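Local coordinates for nitrate transport protein (Xanthomonas axonopodis pv. citri, PDB 3KSX) that probably serves as a periplasmic alkanesulfonate-binding protein that captures sulfonated substrates for uptake, and is seen here with the sulfonate buffer MOPS bound, at residues L155-R158 and D159-P162. Sequence-based numbering, arbitrary orientation.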
loop_
_atom_site.group_PDB
_atom_site.type_symbol
_atom_site.label_atom_id
_atom_site.label_comp_id
_atom_site.label_asym_id
_atom_site.label_seq_id
_atom_site.Cartn_x
_atom_site.Cartn_y
_atom_site.Cartn_z
ATOM N N LEU A 155 12.007 -4.030 20.680
ATOM C CA LEU A 155 10.629 -4.355 21.032
ATOM C C LEU A 155 10.048 -5.323 20.012
ATOM O O LEU A 155 10.429 -5.274 18.867
ATOM C CB LEU A 155 9.767 -3.072 21.063
ATOM C CG LEU A 155 10.078 -2.125 22.222
ATOM C CD1 LEU A 155 9.364 -0.760 22.032
ATOM C CD2 LEU A 155 9.674 -2.747 23.521
ATOM N N SER A 156 9.173 -6.221 20.416
ATOM C CA SER A 156 8.544 -7.012 19.372
ATOM C C SER A 156 7.069 -6.684 19.346
ATOM O O SER A 156 6.559 -5.916 20.182
ATOM C CB SER A 156 8.729 -8.517 19.606
ATOM O OG SER A 156 8.042 -8.857 20.791
ATOM N N MET A 157 6.366 -7.357 18.434
ATOM C CA MET A 157 4.950 -7.210 18.342
ATOM C C MET A 157 4.294 -7.673 19.650
ATOM O O MET A 157 3.209 -7.197 20.006
ATOM C CB MET A 157 4.369 -7.973 17.123
ATOM C CG MET A 157 4.924 -7.423 15.781
ATOM S SD MET A 157 4.476 -5.705 15.485
ATOM C CE MET A 157 2.718 -5.840 15.718
ATOM N N ARG A 158 4.924 -8.562 20.404
ATOM C CA ARG A 158 4.301 -8.956 21.675
ATOM C C ARG A 158 4.538 -7.950 22.794
ATOM O O ARG A 158 4.070 -8.178 23.899
ATOM C CB ARG A 158 4.659 -10.386 22.106
ATOM C CG ARG A 158 6.143 -10.744 22.149
ATOM C CD ARG A 158 6.459 -12.313 21.930
ATOM N NE ARG A 158 7.769 -12.491 21.279
ATOM C CZ ARG A 158 8.881 -11.805 21.590
ATOM N NH1 ARG A 158 8.886 -10.934 22.613
ATOM N NH2 ARG A 158 10.011 -11.996 20.881
ATOM N N ASP A 159 5.295 -6.877 22.528
ATOM C CA ASP A 159 5.542 -5.868 23.574
ATOM C C ASP A 159 4.554 -4.703 23.500
ATOM O O ASP A 159 4.616 -3.746 24.292
ATOM C CB ASP A 159 6.963 -5.326 23.466
ATOM C CG ASP A 159 8.011 -6.372 23.710
ATOM O OD1 ASP A 159 7.851 -7.159 24.660
ATOM O OD2 ASP A 159 9.014 -6.431 22.955
ATOM N N ILE A 160 3.688 -4.745 22.490
ATOM C CA ILE A 160 2.748 -3.633 22.221
ATOM C C ILE A 160 1.378 -4.279 22.121
ATOM O O ILE A 160 1.288 -5.494 21.952
ATOM C CB ILE A 160 3.122 -2.755 21.003
ATOM C CG1 ILE A 160 3.135 -3.530 19.683
ATOM C CG2 ILE A 160 4.538 -2.143 21.149
ATOM C CD1 ILE A 160 1.798 -3.714 19.069
ATOM N N THR A 161 0.310 -3.504 22.239
ATOM C CA THR A 161 -1.001 -4.034 22.058
ATOM C C THR A 161 -1.627 -3.597 20.727
ATOM O O THR A 161 -1.912 -2.422 20.598
ATOM C CB THR A 161 -1.838 -3.513 23.148
ATOM O OG1 THR A 161 -1.368 -4.121 24.336
ATOM C CG2 THR A 161 -3.255 -3.825 22.944
ATOM N N PRO A 162 -1.840 -4.525 19.747
ATOM C CA PRO A 162 -2.336 -4.034 18.414
ATOM C C PRO A 162 -3.839 -3.706 18.443
ATOM O O PRO A 162 -4.614 -4.397 19.067
ATOM C CB PRO A 162 -2.029 -5.225 17.497
ATOM C CG PRO A 162 -2.229 -6.466 18.456
ATOM C CD PRO A 162 -1.454 -5.972 19.670
#
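Ser156 to Asp159 form a single tight turn of 3-10 type, closed by the backbone bond from Asp159 N to Ser156 O (2.8 Å), with Met157 and Arg158 at its corners in the backbone angles of a type I turn. Asp159 folds its carboxylate back over the start of this turn. Its CG lies anti to its own carbonyl carbon (chi1 -64°), which carries OD2 to Ser156 N, 2.6 Å away in a nearly straight bond (164°). The amide meets OD2 on the anti side, somewhat out of the carboxylate plane. Aspartate suits the place because its one-methylene arm is the right length to bring OD2 back to the amide three residues earlier, while its own N-H points to Ser156 O. Ser156 OG sits between the backbone N and the carbonyl carbon (chi1 65°), where it accepts Arg158 N at 3.2 Å, besides giving a weak, long bond to OD2. Serine is small enough to hold its oxygen close to the main chain here. One face of the Arg158 guanidinium lies over Ser156 CB, which sits off-centre toward the edge of the group; NH1 stays 4.4 Å from Asp159 OD1, a distance that allows mutual attraction but no salt bridge. Among the apolar residues, Leu155, which also packs on Leu150 of helix 141-152, sets CD2 against Asp159 CB (3.7 Å). Met157 and Ile160 run side by side, CE to CD1 4.1 Å; the flexible thioether, bent at two successive torsions, and the branched isoleucine both pack on helix 141-152 and strand 133-136. An ST turn thus joins a returning aspartate round a type I turn, linking helix 141-152 to edge strand 161-164 and completing a beta-alpha-beta crossover from strand 133-136 in one alpha/beta lobe of a periplasmic-binding-protein fold.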